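PDB 3RMG: octaprenyl-diphosphate synthase from Bacteroides thetaiotaomicron, which probably joins isopentenyl diphosphate to an allylic prenyl diphosphate, lengthening the isoprenoid chain with the help of magnesium ions. Local coordinates for residues M49-L54 and I208-K213; P67-A72 and L187-G192; E77-A82 and R136-L141. All coordinates share one frame; numbering follows the deposited sequence.

Contact 1: M49-L54 and I208-K213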
loop_
_atom_site.group_PDB
_atom_site.type_symbol
_atom_site.label_atom_id
_atom_site.label_comp_id
_atom_site.label_asym_id
_atom_site.label_seq_id
_atom_site.Cartn_x
_atom_site.Cartn_y
_atom_site.Cartn_z
ATOM N N MET A 49 13.573 2.954 -19.019
ATOM C CA MET A 49 13.711 2.415 -17.675
ATOM C C MET A 49 14.882 3.062 -16.958
ATOM O O MET A 49 15.862 2.398 -16.635
ATOM C CB MET A 49 13.915 0.904 -17.739
ATOM C CG MET A 49 12.728 0.149 -18.312
ATOM S SD MET A 49 13.248 -1.114 -19.483
ATOM C CE MET A 49 14.059 -0.106 -20.733
ATOM N N MET A 50 14.767 4.358 -16.705
ATOM C CA MET A 50 15.841 5.125 -16.112
ATOM C C MET A 50 16.346 4.516 -14.795
ATOM O O MET A 50 17.558 4.422 -14.565
ATOM C CB MET A 50 15.388 6.564 -15.897
ATOM C CG MET A 50 16.357 7.596 -16.454
ATOM S SD MET A 50 16.623 7.359 -18.230
ATOM C CE MET A 50 14.942 7.496 -18.841
ATOM N N ARG A 51 15.425 4.086 -13.938
ATOM C CA ARG A 51 15.809 3.554 -12.629
ATOM C C ARG A 51 16.313 2.109 -12.679
ATOM O O ARG A 51 17.314 1.789 -12.053
ATOM C CB ARG A 51 14.673 3.710 -11.607
ATOM C CG ARG A 51 14.387 5.147 -11.220
ATOM C CD ARG A 51 13.004 5.295 -10.556
ATOM N NE ARG A 51 12.619 6.696 -10.491
ATOM C CZ ARG A 51 11.798 7.293 -11.349
ATOM N NH1 ARG A 51 11.236 6.600 -12.330
ATOM N NH2 ARG A 51 11.521 8.584 -11.207
ATOM N N PRO A 52 15.608 1.224 -13.402
ATOM C CA PRO A 52 16.122 -0.135 -13.583
ATOM C C PRO A 52 17.519 -0.158 -14.193
ATOM O O PRO A 52 18.361 -0.950 -13.767
ATOM C CB PRO A 52 15.094 -0.770 -14.518
ATOM C CG PRO A 52 13.826 -0.098 -14.125
ATOM C CD PRO A 52 14.235 1.348 -13.916
ATOM N N ILE A 53 17.787 0.709 -15.162
ATOM C CA ILE A 53 19.142 0.770 -15.715
ATOM C C ILE A 53 20.157 1.157 -14.631
ATOM O O ILE A 53 21.254 0.609 -14.566
ATOM C CB ILE A 53 19.236 1.714 -16.921
ATOM C CG1 ILE A 53 18.619 1.057 -18.160
ATOM C CG2 ILE A 53 20.670 2.068 -17.195
ATOM C CD1 ILE A 53 18.255 2.050 -19.260
ATOM N N LEU A 54 19.785 2.090 -13.763
ATOM C CA LEU A 54 20.656 2.452 -12.654
ATOM C C LEU A 54 20.931 1.250 -11.727
ATOM O O LEU A 54 22.066 1.017 -11.320
ATOM C CB LEU A 54 20.055 3.602 -11.849
ATOM C CG LEU A 54 20.956 4.207 -10.781
ATOM C CD1 LEU A 54 22.263 4.638 -11.430
ATOM C CD2 LEU A 54 20.282 5.383 -10.080
ATOM N N ILE A 208 18.777 13.927 -7.842
ATOM C CA ILE A 208 18.658 15.386 -7.779
ATOM C C ILE A 208 18.837 16.056 -9.152
ATOM O O ILE A 208 18.066 16.952 -9.501
ATOM C CB ILE A 208 19.622 16.010 -6.751
ATOM C CG1 ILE A 208 19.249 15.558 -5.338
ATOM C CG2 ILE A 208 19.557 17.533 -6.820
ATOM C CD1 ILE A 208 20.254 16.026 -4.252
ATOM N N CYS A 209 19.834 15.635 -9.933
ATOM C CA CYS A 209 19.971 16.158 -11.303
ATOM C C CYS A 209 18.685 15.882 -12.094
ATOM O O CYS A 209 18.156 16.745 -12.790
ATOM C CB CYS A 209 21.137 15.502 -12.034
ATOM S SG CYS A 209 22.754 15.880 -11.379
ATOM N N PHE A 210 18.206 14.654 -11.989
ATOM C CA PHE A 210 17.028 14.231 -12.709
ATOM C C PHE A 210 15.829 15.116 -12.367
ATOM O O PHE A 210 15.141 15.615 -13.262
ATOM C CB PHE A 210 16.734 12.773 -12.371
ATOM C CG PHE A 210 15.705 12.137 -13.255
ATOM C CD1 PHE A 210 16.078 11.510 -14.437
ATOM C CD2 PHE A 210 14.358 12.163 -12.905
ATOM C CE1 PHE A 210 15.125 10.920 -15.256
ATOM C CE2 PHE A 210 13.396 11.571 -13.720
ATOM C CZ PHE A 210 13.783 10.951 -14.898
ATOM N N GLN A 211 15.585 15.316 -11.072
ATOM C CA GLN A 211 14.422 16.084 -10.621
ATOM C C GLN A 211 14.474 17.549 -11.047
ATOM O O GLN A 211 13.474 18.104 -11.479
ATOM C CB GLN A 211 14.274 16.017 -9.104
ATOM C CG GLN A 211 12.972 16.632 -8.633
ATOM C CD GLN A 211 11.793 16.067 -9.401
ATOM O OE1 GLN A 211 11.519 14.865 -9.341
ATOM N NE2 GLN A 211 11.100 16.925 -10.139
ATOM N N ILE A 212 15.641 18.169 -10.908
ATOM C CA ILE A 212 15.835 19.547 -11.321
ATOM C C ILE A 212 15.656 19.679 -12.834
ATOM O O ILE A 212 15.025 20.627 -13.309
ATOM C CB ILE A 212 17.220 20.057 -10.918
ATOM C CG1 ILE A 212 17.301 20.248 -9.401
ATOM C CG2 ILE A 212 17.515 21.367 -11.588
ATOM C CD1 ILE A 212 18.739 20.567 -8.908
ATOM N N LYS A 213 16.202 18.726 -13.588
ATOM C CA LYS A 213 15.973 18.681 -15.031
ATOM C C LYS A 213 14.485 18.738 -15.361
ATOM O O LYS A 213 14.060 19.523 -16.199
ATOM C CB LYS A 213 16.578 17.418 -15.643
ATOM C CG LYS A 213 17.978 17.603 -16.190
ATOM C CD LYS A 213 17.957 18.149 -17.616
ATOM C CE LYS A 213 17.720 19.651 -17.638
ATOM N NZ LYS A 213 17.997 20.245 -18.981
#
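Met50 and Phe210 make the tight part of this contact: Met50 CG lies 3.7 Å from Phe210 CE1, one corner of a ring that it meets obliquely. Phe210 reaches across the gap because its CG stands anti to the backbone N (chi1 -169°), which sends the ring straight out from helix 193-217 to span a CA separation of 9.8 Å. Met50 touches with its CG methylene; the bend at chi2 (58°) carries the sulfur off to one side of that line. On the looser side Arg51 comes alongside at a slant, its NH2 4.3 Å from Phe210 CE2, with no hydrogen bond between the segments. Only 107 Å² is buried, and all three residues keep some exposure. Phe178 meets the Phe210 ring and also touches Arg51. The sequences are those of two family signatures, GKxxRP around Met49-Pro52 and FQxxDDxxD beginning at Phe210, which in relatives line the diphosphate- and magnesium-binding cleft. Gln211, the next residue in sequence, hydrogen-bonds Asp215 and Thr174. An apolar touch beside a slanting cationic group implies a contact of modest strength that leaves the polar end of Arg51 to other partners, consistent with the equivalent arginine in relatives, which helps hold a substrate diphosphate.

Contact 2: P67-A72 and L187-G192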
loop_
_atom_site.group_PDB
_atom_site.type_symbol
_atom_site.label_atom_id
_atom_site.label_comp_id
_atom_site.label_asym_id
_atom_site.label_seq_id
_atom_site.Cartn_x
_atom_site.Cartn_y
_atom_site.Cartn_z
ATOM N N PRO A 67 19.459 -12.638 -9.003
ATOM C CA PRO A 67 18.000 -12.563 -9.021
ATOM C C PRO A 67 17.481 -11.595 -7.948
ATOM O O PRO A 67 16.417 -11.004 -8.111
ATOM C CB PRO A 67 17.563 -14.004 -8.710
ATOM C CG PRO A 67 18.769 -14.864 -8.962
ATOM C CD PRO A 67 19.952 -13.986 -8.669
ATOM N N ALA A 68 18.241 -11.423 -6.873
ATOM C CA ALA A 68 17.930 -10.395 -5.865
ATOM C C ALA A 68 17.986 -8.974 -6.443
ATOM O O ALA A 68 17.182 -8.119 -6.073
ATOM C CB ALA A 68 18.870 -10.518 -4.652
ATOM N N THR A 69 18.936 -8.726 -7.347
ATOM C CA THR A 69 19.065 -7.418 -7.987
ATOM C C THR A 69 17.827 -7.133 -8.803
ATOM O O THR A 69 17.251 -6.056 -8.716
ATOM C CB THR A 69 20.275 -7.370 -8.942
ATOM O OG1 THR A 69 21.456 -7.768 -8.244
ATOM C CG2 THR A 69 20.474 -5.978 -9.484
ATOM N N LEU A 70 17.414 -8.112 -9.602
ATOM C CA LEU A 70 16.186 -7.990 -10.381
ATOM C C LEU A 70 14.947 -7.777 -9.516
ATOM O O LEU A 70 14.116 -6.930 -9.849
ATOM C CB LEU A 70 15.990 -9.201 -11.296
ATOM C CG LEU A 70 17.228 -9.508 -12.142
ATOM C CD1 LEU A 70 17.103 -10.879 -12.806
ATOM C CD2 LEU A 70 17.445 -8.407 -13.160
ATOM N N HIS A 71 14.801 -8.527 -8.419
ATOM C CA HIS A 71 13.619 -8.330 -7.558
ATOM C C HIS A 71 13.636 -6.944 -6.898
ATOM O O HIS A 71 12.611 -6.258 -6.834
ATOM C CB HIS A 71 13.458 -9.445 -6.520
ATOM C CG HIS A 71 12.881 -10.706 -7.085
ATOM N ND1 HIS A 71 11.609 -10.765 -7.615
ATOM C CD2 HIS A 71 13.409 -11.949 -7.226
ATOM C CE1 HIS A 71 11.377 -11.992 -8.054
ATOM N NE2 HIS A 71 12.450 -12.730 -7.824
ATOM N N ALA A 72 14.807 -6.517 -6.437
ATOM C CA ALA A 72 14.954 -5.153 -5.933
ATOM C C ALA A 72 14.438 -4.138 -6.949
ATOM O O ALA A 72 13.605 -3.292 -6.633
ATOM C CB ALA A 72 16.389 -4.866 -5.593
ATOM N N LEU A 187 23.441 -3.610 -1.947
ATOM C CA LEU A 187 23.031 -4.667 -1.035
ATOM C C LEU A 187 22.785 -6.000 -1.763
ATOM O O LEU A 187 23.119 -7.070 -1.244
ATOM C CB LEU A 187 21.774 -4.261 -0.270
ATOM C CG LEU A 187 21.932 -3.093 0.704
ATOM C CD1 LEU A 187 20.556 -2.500 1.039
ATOM C CD2 LEU A 187 22.699 -3.501 1.948
ATOM N N SER A 188 22.224 -5.934 -2.968
ATOM C CA SER A 188 21.831 -7.146 -3.698
ATOM C C SER A 188 23.011 -8.010 -4.119
ATOM O O SER A 188 22.838 -9.195 -4.377
ATOM C CB SER A 188 20.991 -6.798 -4.930
ATOM O OG SER A 188 21.805 -6.337 -6.000
ATOM N N VAL A 189 24.198 -7.412 -4.200
ATOM C CA VAL A 189 25.419 -8.143 -4.541
ATOM C C VAL A 189 26.304 -8.244 -3.306
ATOM O O VAL A 189 27.447 -8.670 -3.370
ATOM C CB VAL A 189 26.197 -7.491 -5.732
ATOM C CG1 VAL A 189 25.352 -7.518 -7.005
ATOM C CG2 VAL A 189 26.584 -6.056 -5.418
ATOM N N GLN A 190 25.756 -7.837 -2.173
ATOM C CA GLN A 190 26.364 -8.136 -0.881
ATOM C C GLN A 190 27.748 -7.543 -0.667
ATOM O O GLN A 190 28.640 -8.231 -0.175
ATOM C CB GLN A 190 26.436 -9.650 -0.683
ATOM C CG GLN A 190 25.096 -10.333 -0.820
ATOM C CD GLN A 190 25.156 -11.789 -0.444
ATOM O OE1 GLN A 190 26.127 -12.480 -0.750
ATOM N NE2 GLN A 190 24.118 -12.268 0.228
ATOM N N VAL A 191 27.935 -6.276 -1.010
ATOM C CA VAL A 191 29.208 -5.624 -0.718
ATOM C C VAL A 191 29.150 -4.924 0.640
ATOM O O VAL A 191 28.108 -4.900 1.291
ATOM C CB VAL A 191 29.618 -4.662 -1.839
ATOM C CG1 VAL A 191 29.921 -5.456 -3.109
ATOM C CG2 VAL A 191 28.506 -3.648 -2.105
ATOM N N GLY A 192 30.269 -4.368 1.082
ATOM C CA GLY A 192 30.326 -3.753 2.405
ATOM C C GLY A 192 29.508 -2.475 2.563
ATOM O O GLY A 192 28.977 -1.922 1.583
#
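In the all-helical fold of the trans-prenyltransferases, the first turn of helix 67-90 meets the last turn of helix 174-188, and the two backbones come close: the CA atoms of Thr69 and Ser188 are 5.1 Å apart. Small residues permit this. Ser188 CB points at the other helix and sits 4.0 Å from Ala68 C and 3.7 Å from Thr69 CA, while the CB atoms of Ala68 and Ser188 are 4.3 Å apart. The joint therefore runs largely along backbone and beta carbons, and 143 Å² is buried. At its centre Thr69 OG1 donates a 2.7 Å hydrogen bond to Ser188 OG. Thr69 holds OG1 beside its own backbone N (chi1 -54°), and the same hydroxyl accepts from Thr66 N, just before helix 67-90. Ser188 OG stands between its backbone N and carbonyl carbon (chi1 78°), and also bonds to Ala185 O earlier in its helix. Thr69 and Ser188, both buried, thus form a short polar relay of a backbone N-H, two hydroxyls and a backbone carbonyl, which ties the start of one helix to the end of the other. Past Ser188, Gln190 adopts a left-handed backbone conformation and its N bonds to Leu187 O, turning the chain toward Gly192, the N-cap of helix 193-217. Around the joint, Val55 of helix 50-62 lies against Thr69, Ile134 of helix 132-154 against Ser188, and Ala59 and Tyr62 against Val189. Val189, next after Ser188, approaches the Thr69 hydroxyl, with Val189 CG1 4.1 Å from Thr69 OG1.

Contact 3: E77-A82 and R136-L141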
loop_
_atom_site.group_PDB
_atom_site.type_symbol
_atom_site.label_atom_id
_atom_site.label_comp_id
_atom_site.label_asym_id
_atom_site.label_seq_id
_atom_site.Cartn_x
_atom_site.Cartn_y
_atom_site.Cartn_z
ATOM N N GLU A 77 10.567 -0.228 -8.610
ATOM C CA GLU A 77 9.787 0.271 -9.732
ATOM C C GLU A 77 8.273 0.143 -9.485
ATOM O O GLU A 77 7.494 1.016 -9.863
ATOM C CB GLU A 77 10.203 -0.439 -11.020
ATOM C CG GLU A 77 9.782 0.283 -12.290
ATOM C CD GLU A 77 10.592 1.545 -12.548
ATOM O OE1 GLU A 77 11.523 1.831 -11.768
ATOM O OE2 GLU A 77 10.296 2.254 -13.534
ATOM N N LEU A 78 7.853 -0.940 -8.848
ATOM C CA LEU A 78 6.451 -1.088 -8.477
ATOM C C LEU A 78 6.021 -0.036 -7.446
ATOM O O LEU A 78 4.915 0.521 -7.528
ATOM C CB LEU A 78 6.186 -2.495 -7.932
ATOM C CG LEU A 78 6.337 -3.610 -8.965
ATOM C CD1 LEU A 78 6.154 -4.980 -8.335
ATOM C CD2 LEU A 78 5.366 -3.386 -10.101
ATOM N N LEU A 79 6.884 0.219 -6.466
ATOM C CA LEU A 79 6.583 1.219 -5.436
ATOM C C LEU A 79 6.362 2.595 -6.068
ATOM O O LEU A 79 5.419 3.314 -5.726
ATOM C CB LEU A 79 7.715 1.280 -4.401
ATOM C CG LEU A 79 7.661 2.385 -3.346
ATOM C CD1 LEU A 79 6.354 2.320 -2.596
ATOM C CD2 LEU A 79 8.818 2.237 -2.378
ATOM N N HIS A 80 7.247 2.951 -6.996
ATOM C CA HIS A 80 7.150 4.205 -7.720
ATOM C C HIS A 80 5.856 4.259 -8.530
ATOM O O HIS A 80 5.095 5.226 -8.459
ATOM C CB HIS A 80 8.342 4.335 -8.653
ATOM C CG HIS A 80 8.258 5.504 -9.581
ATOM N ND1 HIS A 80 8.084 6.798 -9.135
ATOM C CD2 HIS A 80 8.354 5.580 -10.930
ATOM C CE1 HIS A 80 8.073 7.619 -10.170
ATOM N NE2 HIS A 80 8.234 6.906 -11.270
ATOM N N THR A 81 5.601 3.209 -9.299
ATOM C CA THR A 81 4.388 3.161 -10.093
ATOM C C THR A 81 3.158 3.318 -9.224
ATOM O O THR A 81 2.234 4.050 -9.581
ATOM C CB THR A 81 4.256 1.846 -10.874
ATOM O OG1 THR A 81 5.529 1.485 -11.430
ATOM C CG2 THR A 81 3.238 2.007 -11.988
ATOM N N ALA A 82 3.136 2.631 -8.085
ATOM C CA ALA A 82 1.970 2.700 -7.213
ATOM C C ALA A 82 1.696 4.118 -6.699
ATOM O O ALA A 82 0.549 4.529 -6.589
ATOM C CB ALA A 82 2.096 1.718 -6.050
ATOM N N ARG A 136 14.038 -4.022 4.525
ATOM C CA ARG A 136 14.035 -2.835 5.354
ATOM C C ARG A 136 14.044 -1.565 4.499
ATOM O O ARG A 136 13.285 -0.630 4.756
ATOM C CB ARG A 136 15.239 -2.854 6.296
ATOM C CG ARG A 136 15.030 -2.080 7.581
ATOM C CD ARG A 136 15.593 -2.863 8.757
ATOM N NE ARG A 136 16.823 -3.567 8.397
ATOM C CZ ARG A 136 17.263 -4.672 8.993
ATOM N NH1 ARG A 136 16.577 -5.213 9.990
ATOM N NH2 ARG A 136 18.393 -5.239 8.594
ATOM N N LEU A 137 14.896 -1.535 3.476
ATOM C CA LEU A 137 15.042 -0.339 2.653
ATOM C C LEU A 137 13.738 -0.014 1.929
ATOM O O LEU A 137 13.286 1.127 1.903
ATOM C CB LEU A 137 16.205 -0.505 1.660
ATOM C CG LEU A 137 16.322 0.474 0.483
ATOM C CD1 LEU A 137 17.704 0.453 -0.129
ATOM C CD2 LEU A 137 15.300 0.139 -0.581
ATOM N N VAL A 138 13.124 -1.018 1.330
ATOM C CA VAL A 138 11.933 -0.748 0.552
ATOM C C VAL A 138 10.788 -0.359 1.466
ATOM O O VAL A 138 10.010 0.558 1.160
ATOM C CB VAL A 138 11.494 -1.964 -0.256
ATOM C CG1 VAL A 138 10.141 -1.679 -0.887
ATOM C CG2 VAL A 138 12.533 -2.288 -1.314
ATOM N N SER A 139 10.655 -1.062 2.589
ATOM C CA SER A 139 9.524 -0.753 3.449
ATOM C C SER A 139 9.693 0.643 4.051
ATOM O O SER A 139 8.779 1.464 3.977
ATOM C CB SER A 139 9.263 -1.850 4.507
ATOM O OG SER A 139 10.310 -1.961 5.465
ATOM N N SER A 140 10.864 0.941 4.612
ATOM C CA SER A 140 11.028 2.263 5.220
ATOM C C SER A 140 10.862 3.370 4.186
ATOM O O SER A 140 10.313 4.424 4.485
ATOM C CB SER A 140 12.357 2.394 5.962
ATOM O OG SER A 140 13.433 2.344 5.059
ATOM N N LEU A 141 11.311 3.126 2.963
ATOM C CA LEU A 141 11.112 4.100 1.894
ATOM C C LEU A 141 9.630 4.300 1.653
ATOM O O LEU A 141 9.170 5.429 1.474
ATOM C CB LEU A 141 11.790 3.655 0.592
ATOM C CG LEU A 141 11.548 4.585 -0.596
ATOM C CD1 LEU A 141 12.292 5.878 -0.361
ATOM C CD2 LEU A 141 11.975 3.963 -1.926
#
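Leu79 reaches from helix 67-90 to Val138 and Leu141 of helix 132-154, and its CD2 methyl makes all the touches. The facing segment begins with Arg136, which takes no part in the contact and pairs in a salt bridge with Glu127 of the second subunit. Its carbonyl stays on internal duty: Arg136 O takes both Ser140 N and Ser140 OG, which approach from opposite faces of its plane, the hydroxyl at 3.0 Å. Val138 is the first to meet Leu79. The Leu79 methyl CD2 lies 4.1 Å from Val138 O and 4.4 Å from Val138 CG1, so it rests over the main chain as much as over the side chain, with the CA atoms of Leu79 and Val138, the nearest pair of the two segments, 8.3 Å apart. This is apolar helix packing inside the all-alpha prenyltransferase bundle, and helix 67-90 runs on into the first aspartate-rich motif, which in relatives binds magnesium. Ser139 lies on the far face of its helix, where it packs on Val124 of the second subunit and bonds through OG to Ile135 O. One helix thus serves the core with one face and the dimer with another. Ser140 folds its hydroxyl back onto the helix, as does Thr81 on the facing segment, with Thr81 OG1 2.6 Å from Glu77 O. Leu141, one turn after Val138, makes the closer touch: Leu141 CD2 is 3.6 Å from Leu79 CD2, the two side chains crossing at a slant, with Leu79 CD2 also near Leu141 CG. Each leucine carries CG anti to the backbone N (chi1 173° in Leu79), which extends the branches into the gap, and Ala176 and Ala180 of helix 174-188 support Leu141.

In the fold
From the N terminus, the start of helix 50-62 is first to enter, and contact 1 closes its long loop only at helix 193-217. Within that loop, helix 67-90 gives its first turn to contact 2, closed at the end of helix 174-188, and a later turn to contact 3, closed sooner at helix 132-154. Contact 3 is therefore enclosed by contact 2, and contact 2 by contact 1; none cross. Contacts 1 and 3 touch where Arg51 packs on Glu77 and His80, and Pro52 on Glu77. Contacts 2 and 3 meet through Leu187 and Leu137, while contacts 1 and 2 stay about 7 Å apart at their nearest atoms. Helix 67-90 thus joins helix 174-188 to helix 132-154, one face of which meets the second subunit.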